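Local coordinates for calcium homeostasis modulator 1 (Oryzias latipes, PDB 6LMT), which probably forms an ion-conducting membrane channel of the calcium homeostasis modulator family, assembled from eight subunits and carrying bound cholesterol hemisuccinate, at residues Met192-Thr195 / Ala196-Arg200; Cys184-Met187 / Phe188-Met191; Met98-Ser101 / Ile102-Ser106. All coordinates share one frame; numbering follows the deposited sequence.

Interaction 1: residues Met192-Thr195 / Ala196-Arg200. With Y01 (cholesterol hemisuccinate), chain K.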
loop_
_atom_site.group_PDB
_atom_site.type_symbol
_atom_site.label_atom_id
_atom_site.label_comp_id
_atom_site.label_asym_id
_atom_site.label_seq_id
_atom_site.Cartn_x
_atom_site.Cartn_y
_atom_site.Cartn_z
ATOM N N MET A 192 -17.188 -33.488 -7.592
ATOM C CA MET A 192 -15.827 -33.413 -8.091
ATOM C C MET A 192 -14.809 -33.558 -6.977
ATOM O O MET A 192 -13.696 -34.014 -7.227
ATOM C CB MET A 192 -15.590 -32.105 -8.841
ATOM C CG MET A 192 -16.453 -31.902 -10.073
ATOM S SD MET A 192 -16.507 -33.228 -11.296
ATOM C CE MET A 192 -18.155 -33.891 -11.095
ATOM N N THR A 193 -15.163 -33.191 -5.753
ATOM C CA THR A 193 -14.251 -33.390 -4.638
ATOM C C THR A 193 -14.274 -34.834 -4.167
ATOM O O THR A 193 -13.250 -35.357 -3.725
ATOM C CB THR A 193 -14.605 -32.427 -3.507
ATOM O OG1 THR A 193 -14.670 -31.108 -4.041
ATOM C CG2 THR A 193 -13.548 -32.417 -2.439
ATOM N N PHE A 194 -15.415 -35.502 -4.274
ATOM C CA PHE A 194 -15.461 -36.912 -3.930
ATOM C C PHE A 194 -14.795 -37.768 -4.995
ATOM O O PHE A 194 -14.232 -38.820 -4.680
ATOM C CB PHE A 194 -16.901 -37.334 -3.701
ATOM C CG PHE A 194 -17.040 -38.733 -3.241
ATOM C CD1 PHE A 194 -16.596 -39.099 -1.984
ATOM C CD2 PHE A 194 -17.628 -39.686 -4.047
ATOM C CE1 PHE A 194 -16.715 -40.391 -1.549
ATOM C CE2 PHE A 194 -17.760 -40.977 -3.613
ATOM C CZ PHE A 194 -17.301 -41.331 -2.364
ATOM N N THR A 195 -14.829 -37.327 -6.250
ATOM C CA THR A 195 -14.017 -37.949 -7.288
ATOM C C THR A 195 -12.534 -37.744 -7.021
ATOM O O THR A 195 -11.737 -38.666 -7.200
ATOM C CB THR A 195 -14.404 -37.377 -8.647
ATOM O OG1 THR A 195 -15.798 -37.592 -8.859
ATOM C CG2 THR A 195 -13.651 -38.049 -9.756
ATOM N N ALA A 196 -12.150 -36.550 -6.579
ATOM C CA ALA A 196 -10.764 -36.282 -6.215
ATOM C C ALA A 196 -10.320 -37.102 -5.020
ATOM O O ALA A 196 -9.141 -37.441 -4.907
ATOM C CB ALA A 196 -10.582 -34.804 -5.909
ATOM N N PHE A 197 -11.244 -37.428 -4.123
ATOM C CA PHE A 197 -10.902 -38.250 -2.976
ATOM C C PHE A 197 -10.648 -39.693 -3.385
ATOM O O PHE A 197 -9.690 -40.312 -2.918
ATOM C CB PHE A 197 -12.009 -38.160 -1.929
ATOM C CG PHE A 197 -11.774 -39.020 -0.741
ATOM C CD1 PHE A 197 -10.791 -38.703 0.169
ATOM C CD2 PHE A 197 -12.530 -40.152 -0.533
ATOM C CE1 PHE A 197 -10.563 -39.506 1.257
ATOM C CE2 PHE A 197 -12.304 -40.953 0.557
ATOM C CZ PHE A 197 -11.321 -40.625 1.452
ATOM N N LEU A 198 -11.490 -40.242 -4.261
ATOM C CA LEU A 198 -11.316 -41.620 -4.698
ATOM C C LEU A 198 -10.104 -41.784 -5.593
ATOM O O LEU A 198 -9.487 -42.848 -5.604
ATOM C CB LEU A 198 -12.559 -42.097 -5.430
ATOM C CG LEU A 198 -13.796 -42.265 -4.569
ATOM C CD1 LEU A 198 -15.001 -42.521 -5.434
ATOM C CD2 LEU A 198 -13.577 -43.405 -3.624
ATOM N N ILE A 199 -9.752 -40.756 -6.356
ATOM C CA ILE A 199 -8.557 -40.841 -7.184
ATOM C C ILE A 199 -7.303 -40.755 -6.325
ATOM O O ILE A 199 -6.362 -41.527 -6.511
ATOM C CB ILE A 199 -8.602 -39.763 -8.280
ATOM C CG1 ILE A 199 -9.653 -40.130 -9.317
ATOM C CG2 ILE A 199 -7.276 -39.587 -8.945
ATOM C CD1 ILE A 199 -9.942 -39.031 -10.280
ATOM N N ARG A 200 -7.282 -39.865 -5.343
ATOM C CA ARG A 200 -6.112 -39.752 -4.486
ATOM C C ARG A 200 -6.062 -40.781 -3.369
ATOM O O ARG A 200 -5.170 -40.696 -2.527
ATOM C CB ARG A 200 -6.025 -38.358 -3.881
ATOM C CG ARG A 200 -5.579 -37.303 -4.846
ATOM C CD ARG A 200 -5.529 -35.981 -4.156
ATOM N NE ARG A 200 -4.593 -35.997 -3.040
ATOM C CZ ARG A 200 -3.313 -35.676 -3.140
ATOM N NH1 ARG A 200 -2.816 -35.307 -4.305
ATOM N NH2 ARG A 200 -2.535 -35.713 -2.075
HETATM C CAA Y01 K . -15.607 -29.462 -16.058
HETATM C CBA Y01 K . -15.281 -30.656 -15.182
HETATM C CAB Y01 K . -15.850 -31.928 -15.785
HETATM C CAN Y01 K . -13.781 -30.772 -14.961
HETATM C CAJ Y01 K . -13.302 -32.008 -14.233
HETATM C CAO Y01 K . -13.513 -31.953 -12.744
HETATM C CBB Y01 K . -12.831 -33.065 -11.927
HETATM C CAC Y01 K . -13.155 -34.427 -12.536
HETATM C CBE Y01 K . -11.327 -32.767 -11.751
HETATM C CAP Y01 K . -11.100 -31.281 -11.357
HETATM C CAQ Y01 K . -9.829 -31.217 -10.495
HETATM C CBG Y01 K . -9.226 -32.606 -10.657
HETATM C CBI Y01 K . -10.457 -33.536 -10.708
HETATM C CAE Y01 K . -11.205 -33.591 -9.368
HETATM C CAU Y01 K . -9.923 -34.921 -11.095
HETATM C CAS Y01 K . -8.861 -35.422 -10.110
HETATM C CBF Y01 K . -7.667 -34.465 -9.983
HETATM C CBD Y01 K . -8.122 -33.026 -9.692
HETATM C CAK Y01 K . -6.927 -32.085 -9.796
HETATM C CAI Y01 K . -5.678 -32.639 -9.188
HETATM C CAZ Y01 K . -5.553 -33.873 -8.728
HETATM C CAV Y01 K . -4.310 -34.296 -7.969
HETATM C CBH Y01 K . -6.619 -34.944 -8.940
HETATM C CAD Y01 K . -7.275 -35.249 -7.581
HETATM C CAT Y01 K . -5.918 -36.209 -9.477
HETATM C CAR Y01 K . -4.714 -36.638 -8.641
HETATM C CBC Y01 K . -3.684 -35.546 -8.547
HETATM O OAW Y01 K . -2.639 -36.011 -7.637
HETATM C CAY Y01 K . -1.424 -35.469 -7.687
HETATM O OAG Y01 K . -1.110 -34.581 -8.426
HETATM C CAM Y01 K . -0.479 -36.140 -6.732
HETATM C CAL Y01 K . 0.952 -35.633 -6.694
HETATM C CAX Y01 K . 1.178 -34.395 -5.843
HETATM O OAH Y01 K . 1.058 -34.502 -4.611
HETATM O OAF Y01 K . 1.471 -33.326 -6.414
#
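Phe194 and Leu198, one turn apart on helix 167-202, meet where Leu198 lies over one face of the phenyl ring: its CG stands above the plane near the rim, and its CD1 reaches Phe194 CE2 at 3.6 Å. CG of Phe194 lies anti to the backbone N (chi1 -175°), which swings the ring along the helix toward this leucine. This is the outer side: Phe194 is on the surface, and its contact with Phe197 is slight, 4.3 Å from Phe194 CE1 to Phe197 CD2.

The buried side centres on Ala196, which packs on cholesterol hemisuccinate and on Val69 of a neighbouring subunit. Ala196 CB sits 3.7 Å from the angular methyl CAE. Met192 bends at its second and third torsions, bringing SD within 3.6 Å of CAO in the sterol's alkyl tail. Ile199 lies alongside Thr195, their tips CD1 and CG2 3.9 Å apart, and sets its CG2 branch 3.7 Å from ring atom CAT. Thr195 OG1 turns back to Met191 O. Thr193 OG1 binds Leu189 O and also Trp62 NE1 of the neighbouring subunit.

Backbone i to i+4 bonds, such as Ile199 N to Thr195 O, place these residues one turn apart. Arg200 NH1 comes 3.4 Å from the ester oxygen OAW; the succinate oxygen OAH lies about 4.0 Å from NH1, in the guanidinium plane, while NH2 makes a weak bond to Asn72 OD1 of the neighbouring subunit. Apolar groups thus meet the sterol's tail, methyl and rings, and a cationic group lies by its acidic end, consistent with a favourable electrostatic attraction.

Interaction 2: residues Cys184-Met187 / Phe188-Met191. With Y01 (cholesterol hemisuccinate), chain L.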
loop_
_atom_site.group_PDB
_atom_site.type_symbol
_atom_site.label_atom_id
_atom_site.label_comp_id
_atom_site.label_asym_id
_atom_site.label_seq_id
_atom_site.Cartn_x
_atom_site.Cartn_y
_atom_site.Cartn_z
ATOM N N CYS A 184 -27.040 -26.718 -7.836
ATOM C CA CYS A 184 -26.233 -27.462 -8.795
ATOM C C CYS A 184 -24.754 -27.175 -8.625
ATOM O O CYS A 184 -23.931 -28.042 -8.893
ATOM C CB CYS A 184 -26.655 -27.131 -10.226
ATOM S SG CYS A 184 -28.312 -27.629 -10.675
ATOM N N GLY A 185 -24.399 -25.976 -8.186
ATOM C CA GLY A 185 -23.008 -25.669 -7.936
ATOM C C GLY A 185 -22.444 -26.389 -6.739
ATOM O O GLY A 185 -21.281 -26.783 -6.747
ATOM N N TRP A 186 -23.244 -26.556 -5.688
ATOM C CA TRP A 186 -22.791 -27.328 -4.542
ATOM C C TRP A 186 -22.775 -28.816 -4.820
ATOM O O TRP A 186 -21.901 -29.510 -4.307
ATOM C CB TRP A 186 -23.637 -27.037 -3.302
ATOM C CG TRP A 186 -23.290 -25.745 -2.682
ATOM C CD1 TRP A 186 -24.026 -24.618 -2.681
ATOM C CD2 TRP A 186 -22.063 -25.422 -2.033
ATOM N NE1 TRP A 186 -23.361 -23.616 -2.051
ATOM C CE2 TRP A 186 -22.146 -24.086 -1.642
ATOM C CE3 TRP A 186 -20.909 -26.143 -1.728
ATOM C CZ2 TRP A 186 -21.129 -23.451 -0.975
ATOM C CZ3 TRP A 186 -19.908 -25.515 -1.074
ATOM C CH2 TRP A 186 -20.022 -24.182 -0.696
ATOM N N MET A 187 -23.703 -29.323 -5.628
ATOM C CA MET A 187 -23.633 -30.726 -5.999
ATOM C C MET A 187 -22.487 -30.997 -6.955
ATOM O O MET A 187 -21.908 -32.080 -6.921
ATOM C CB MET A 187 -24.939 -31.196 -6.621
ATOM C CG MET A 187 -26.122 -31.195 -5.692
ATOM S SD MET A 187 -25.892 -32.091 -4.148
ATOM C CE MET A 187 -25.849 -30.739 -2.980
ATOM N N PHE A 188 -22.152 -30.034 -7.811
ATOM C CA PHE A 188 -20.991 -30.182 -8.675
ATOM C C PHE A 188 -19.704 -30.185 -7.870
ATOM O O PHE A 188 -18.828 -31.007 -8.128
ATOM C CB PHE A 188 -20.966 -29.074 -9.730
ATOM C CG PHE A 188 -19.784 -29.139 -10.644
ATOM C CD1 PHE A 188 -19.744 -30.046 -11.678
ATOM C CD2 PHE A 188 -18.697 -28.303 -10.454
ATOM C CE1 PHE A 188 -18.656 -30.114 -12.501
ATOM C CE2 PHE A 188 -17.605 -28.384 -11.267
ATOM C CZ PHE A 188 -17.590 -29.281 -12.293
ATOM N N LEU A 189 -19.564 -29.270 -6.907
ATOM C CA LEU A 189 -18.370 -29.236 -6.066
ATOM C C LEU A 189 -18.217 -30.504 -5.255
ATOM O O LEU A 189 -17.106 -30.989 -5.053
ATOM C CB LEU A 189 -18.403 -28.050 -5.112
ATOM C CG LEU A 189 -18.021 -26.667 -5.567
ATOM C CD1 LEU A 189 -18.204 -25.746 -4.413
ATOM C CD2 LEU A 189 -16.592 -26.704 -5.982
ATOM N N LEU A 190 -19.324 -31.060 -4.810
ATOM C CA LEU A 190 -19.300 -32.216 -3.943
ATOM C C LEU A 190 -18.980 -33.481 -4.719
ATOM O O LEU A 190 -18.254 -34.338 -4.215
ATOM C CB LEU A 190 -20.645 -32.296 -3.237
ATOM C CG LEU A 190 -20.868 -33.026 -1.943
ATOM C CD1 LEU A 190 -19.971 -32.419 -0.925
ATOM C CD2 LEU A 190 -22.289 -32.789 -1.561
ATOM N N MET A 191 -19.463 -33.593 -5.957
ATOM C CA MET A 191 -19.122 -34.740 -6.789
ATOM C C MET A 191 -17.690 -34.676 -7.287
ATOM O O MET A 191 -17.036 -35.711 -7.427
ATOM C CB MET A 191 -20.067 -34.846 -7.977
ATOM C CG MET A 191 -21.464 -35.266 -7.624
ATOM S SD MET A 191 -22.473 -35.545 -9.087
ATOM C CE MET A 191 -22.729 -33.875 -9.665
HETATM C CAA Y01 L . -19.381 -16.448 -6.927
HETATM C CBA Y01 L . -18.667 -16.906 -5.664
HETATM C CAB Y01 L . -19.664 -17.451 -4.657
HETATM C CAN Y01 L . -17.591 -17.937 -5.986
HETATM C CAJ Y01 L . -16.987 -18.661 -4.806
HETATM C CAO Y01 L . -15.992 -19.724 -5.226
HETATM C CBB Y01 L . -16.304 -21.176 -4.816
HETATM C CAC Y01 L . -17.812 -21.395 -4.780
HETATM C CBE Y01 L . -15.640 -22.200 -5.757
HETATM C CAP Y01 L . -15.411 -21.654 -7.189
HETATM C CAQ Y01 L . -14.309 -22.527 -7.813
HETATM C CBG Y01 L . -14.211 -23.678 -6.821
HETATM C CBI Y01 L . -14.296 -22.932 -5.472
HETATM C CAE Y01 L . -13.164 -21.931 -5.252
HETATM C CAU Y01 L . -14.249 -23.973 -4.367
HETATM C CAS Y01 L . -12.959 -24.791 -4.488
HETATM C CBF Y01 L . -12.971 -25.631 -5.771
HETATM C CBD Y01 L . -13.144 -24.754 -7.020
HETATM C CAK Y01 L . -13.515 -25.680 -8.177
HETATM C CAI Y01 L . -12.703 -26.938 -8.207
HETATM C CAZ Y01 L . -11.822 -27.281 -7.278
HETATM C CAV Y01 L . -10.837 -28.412 -7.509
HETATM C CBH Y01 L . -11.746 -26.575 -5.929
HETATM C CAD Y01 L . -10.423 -25.788 -5.859
HETATM C CAT Y01 L . -11.771 -27.668 -4.843
HETATM C CAR Y01 L . -10.671 -28.711 -5.044
HETATM C CBC Y01 L . -10.796 -29.412 -6.368
HETATM O OAW Y01 L . -9.675 -30.344 -6.538
HETATM C CAY Y01 L . -8.409 -29.992 -6.246
HETATM O OAG Y01 L . -7.853 -29.008 -6.641
HETATM C CAM Y01 L . -7.766 -30.984 -5.327
HETATM C CAL Y01 L . -6.562 -31.773 -5.797
HETATM C CAX Y01 L . -5.214 -31.218 -5.373
HETATM O OAH Y01 L . -4.736 -30.259 -6.009
HETATM O OAF Y01 L . -4.651 -31.745 -4.395
#
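Leu189 overlaps the six-membered ring of Trp186 with a single methyl: CD1 lies 3.8 Å from Trp186 CZ3 and is equally near to CE3, approaching the indole obliquely. Its other methyl, CD2, diverges from the indole and touches cholesterol hemisuccinate 3.8 Å from CBF, with CAK close by. The isobutyl group therefore lies between the tryptophan of the preceding turn and the fused rings of the sterol, the fork at CG sending one methyl to each.

Met187 and Leu190 meet more loosely, with Met187 CE 4.3 Å from Leu190 CD2. Met191 behaves differently: its third torsion (-72°) folds the thioether end back along the helix, placing CE 3.4 Å from Met187 O, the same carbonyl that accepts the bond from Met191 N. Both methionines are on the surface.

Four successive backbone bonds tie the turns together, from Phe188 N to Cys184 O (2.9 Å) through to Met191 N on Met187 O (3.0 Å). Gly185 contributes its carbonyl to Leu189 N at 3.0 Å and adds no side chain on its side of the helix.

Phe188 has CG anti to the backbone N (chi1 179°), which carries its ring away from the preceding turn. That ring packs on Val114 and Ser115 of helix 108-120, where Leu189 also touches Ser115 and Trp186 meets Met119; it also touches a second cholesterol hemisuccinate. A neighbouring subunit adjoins as well: its Phe37 ring meets Trp186 with planes about 50° apart, and its Trp62 packs on Leu189 and Leu190. Helix 167-202 thus contacts helix 108-120 of its own chain and also a neighbouring subunit.

Interaction 3: residues Met98-Ser101 / Ile102-Ser106. With Y01 (cholesterol hemisuccinate), chain K.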
loop_
_atom_site.group_PDB
_atom_site.type_symbol
_atom_site.label_atom_id
_atom_site.label_comp_id
_atom_site.label_asym_id
_atom_site.label_seq_id
_atom_site.Cartn_x
_atom_site.Cartn_y
_atom_site.Cartn_z
ATOM N N MET A 98 1.577 -40.620 -17.725
ATOM C CA MET A 98 2.005 -39.260 -18.008
ATOM C C MET A 98 0.872 -38.427 -18.586
ATOM O O MET A 98 0.670 -37.276 -18.188
ATOM C CB MET A 98 3.146 -39.367 -18.990
ATOM C CG MET A 98 3.938 -38.203 -19.307
ATOM S SD MET A 98 4.960 -38.953 -20.584
ATOM C CE MET A 98 5.910 -40.150 -19.664
ATOM N N LEU A 99 0.137 -39.003 -19.537
ATOM C CA LEU A 99 -1.027 -38.350 -20.116
ATOM C C LEU A 99 -2.115 -38.125 -19.079
ATOM O O LEU A 99 -2.775 -37.082 -19.082
ATOM C CB LEU A 99 -1.554 -39.199 -21.265
ATOM C CG LEU A 99 -2.805 -38.750 -22.000
ATOM C CD1 LEU A 99 -2.595 -37.418 -22.677
ATOM C CD2 LEU A 99 -3.173 -39.802 -23.001
ATOM N N CYS A 100 -2.302 -39.083 -18.174
ATOM C CA CYS A 100 -3.294 -38.932 -17.123
ATOM C C CYS A 100 -2.894 -37.858 -16.121
ATOM O O CYS A 100 -3.759 -37.181 -15.570
ATOM C CB CYS A 100 -3.506 -40.276 -16.434
ATOM S SG CYS A 100 -4.803 -40.299 -15.200
ATOM N N SER A 101 -1.595 -37.672 -15.899
ATOM C CA SER A 101 -1.121 -36.624 -15.001
ATOM C C SER A 101 -1.369 -35.235 -15.570
ATOM O O SER A 101 -1.784 -34.326 -14.845
ATOM C CB SER A 101 0.366 -36.820 -14.736
ATOM O OG SER A 101 0.903 -35.731 -14.020
ATOM N N ILE A 102 -1.109 -35.054 -16.863
ATOM C CA ILE A 102 -1.333 -33.767 -17.511
ATOM C C ILE A 102 -2.823 -33.454 -17.582
ATOM O O ILE A 102 -3.240 -32.312 -17.370
ATOM C CB ILE A 102 -0.685 -33.774 -18.906
ATOM C CG1 ILE A 102 0.814 -33.986 -18.794
ATOM C CG2 ILE A 102 -0.908 -32.483 -19.609
ATOM C CD1 ILE A 102 1.482 -34.228 -20.121
ATOM N N THR A 103 -3.642 -34.470 -17.845
ATOM C CA THR A 103 -5.079 -34.285 -17.978
ATOM C C THR A 103 -5.717 -33.883 -16.657
ATOM O O THR A 103 -6.577 -32.999 -16.626
ATOM C CB THR A 103 -5.704 -35.569 -18.509
ATOM O OG1 THR A 103 -5.120 -35.882 -19.771
ATOM C CG2 THR A 103 -7.189 -35.430 -18.681
ATOM N N GLN A 104 -5.280 -34.489 -15.556
ATOM C CA GLN A 104 -5.871 -34.195 -14.257
ATOM C C GLN A 104 -5.519 -32.803 -13.760
ATOM O O GLN A 104 -6.340 -32.167 -13.097
ATOM C CB GLN A 104 -5.441 -35.252 -13.252
ATOM C CG GLN A 104 -6.144 -36.564 -13.457
ATOM C CD GLN A 104 -5.512 -37.676 -12.680
ATOM O OE1 GLN A 104 -4.456 -37.503 -12.080
ATOM N NE2 GLN A 104 -6.144 -38.836 -12.693
ATOM N N ARG A 105 -4.329 -32.305 -14.064
ATOM C CA ARG A 105 -4.028 -30.934 -13.686
ATOM C C ARG A 105 -4.666 -29.920 -14.622
ATOM O O ARG A 105 -4.825 -28.758 -14.247
ATOM C CB ARG A 105 -2.525 -30.723 -13.645
ATOM C CG ARG A 105 -1.848 -31.565 -12.602
ATOM C CD ARG A 105 -0.349 -31.420 -12.686
ATOM N NE ARG A 105 0.165 -31.911 -13.960
ATOM C CZ ARG A 105 1.429 -31.796 -14.347
ATOM N NH1 ARG A 105 2.314 -31.217 -13.549
ATOM N NH2 ARG A 105 1.814 -32.270 -15.522
ATOM N N SER A 106 -5.037 -30.331 -15.826
ATOM C CA SER A 106 -5.663 -29.430 -16.771
ATOM C C SER A 106 -7.152 -29.288 -16.547
ATOM O O SER A 106 -7.785 -28.515 -17.262
ATOM C CB SER A 106 -5.412 -29.909 -18.192
ATOM O OG SER A 106 -4.042 -29.849 -18.482
HETATM C CAA Y01 K . -15.607 -29.462 -16.058
HETATM C CBA Y01 K . -15.281 -30.656 -15.182
HETATM C CAB Y01 K . -15.850 -31.928 -15.785
HETATM C CAN Y01 K . -13.781 -30.772 -14.961
HETATM C CAJ Y01 K . -13.302 -32.008 -14.233
HETATM C CAO Y01 K . -13.513 -31.953 -12.744
HETATM C CBB Y01 K . -12.831 -33.065 -11.927
HETATM C CAC Y01 K . -13.155 -34.427 -12.536
HETATM C CBE Y01 K . -11.327 -32.767 -11.751
HETATM C CAP Y01 K . -11.100 -31.281 -11.357
HETATM C CAQ Y01 K . -9.829 -31.217 -10.495
HETATM C CBG Y01 K . -9.226 -32.606 -10.657
HETATM C CBI Y01 K . -10.457 -33.536 -10.708
HETATM C CAE Y01 K . -11.205 -33.591 -9.368
HETATM C CAU Y01 K . -9.923 -34.921 -11.095
HETATM C CAS Y01 K . -8.861 -35.422 -10.110
HETATM C CBF Y01 K . -7.667 -34.465 -9.983
HETATM C CBD Y01 K . -8.122 -33.026 -9.692
HETATM C CAK Y01 K . -6.927 -32.085 -9.796
HETATM C CAI Y01 K . -5.678 -32.639 -9.188
HETATM C CAZ Y01 K . -5.553 -33.873 -8.728
HETATM C CAV Y01 K . -4.310 -34.296 -7.969
HETATM C CBH Y01 K . -6.619 -34.944 -8.940
HETATM C CAD Y01 K . -7.275 -35.249 -7.581
HETATM C CAT Y01 K . -5.918 -36.209 -9.477
HETATM C CAR Y01 K . -4.714 -36.638 -8.641
HETATM C CBC Y01 K . -3.684 -35.546 -8.547
HETATM O OAW Y01 K . -2.639 -36.011 -7.637
HETATM C CAY Y01 K . -1.424 -35.469 -7.687
HETATM O OAG Y01 K . -1.110 -34.581 -8.426
HETATM C CAM Y01 K . -0.479 -36.140 -6.732
HETATM C CAL Y01 K . 0.952 -35.633 -6.694
HETATM C CAX Y01 K . 1.178 -34.395 -5.843
HETATM O OAH Y01 K . 1.058 -34.502 -4.611
HETATM O OAF Y01 K . 1.471 -33.326 -6.414
#
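Met98 offers its carbonyl to Ile102 N at 3.1 Å, and the isoleucine CG1 branch rests beside the same oxygen. One residue on, Leu99 O is gripped twice by Thr103: by OG1 at 2.7 Å and by the backbone N at 3.0 Å, the two donors arriving from opposite faces of the carbonyl plane. With OG1 anti to its own carbonyl carbon (chi1 -59°), the hydroxyl is held back against the preceding turn.

Cys100 O bonds to Gln104 N, while Cys100 SG merely lies near Gln104 NE2. The other end of that amide, OE1, is 3.3 Å from sterol atom CAT of cholesterol hemisuccinate. Ser101 O receives Arg105 NE at 3.2 Å from well above its carbonyl plane, 55° out of it, together with a weak bond from Arg105 N; Ser101 OG lies over one face of the guanidinium.

Ile102 packs on Val74 and Leu77 of helix 74-82. Thr103 to Leu99 O, and likewise Ser106 OG to Ile102 O at 2.8 Å, are the back-bonding of hydroxyl side chains to the preceding helical turn that is common in membrane helices.

Along the chain, interaction 3 on helix 92-105 comes first, followed by interaction 2 and then interaction 1, which adjoin on helix 167-202 with centres 13 Å apart. Interactions 1 and 3 have centres 15 Å apart and touch through Ile199 CG2 and Gln104 NE2; they also share one cholesterol hemisuccinate, whose site Phe188 of interaction 2 borders too, so two helices distant in sequence line it. Interactions 2 and 3 lie 22 Å apart between centres and do not meet. Interaction 3 touches no other protein chain. The long helix meets both bound sterol and a neighbouring subunit, consistent with a place at the subunit interface.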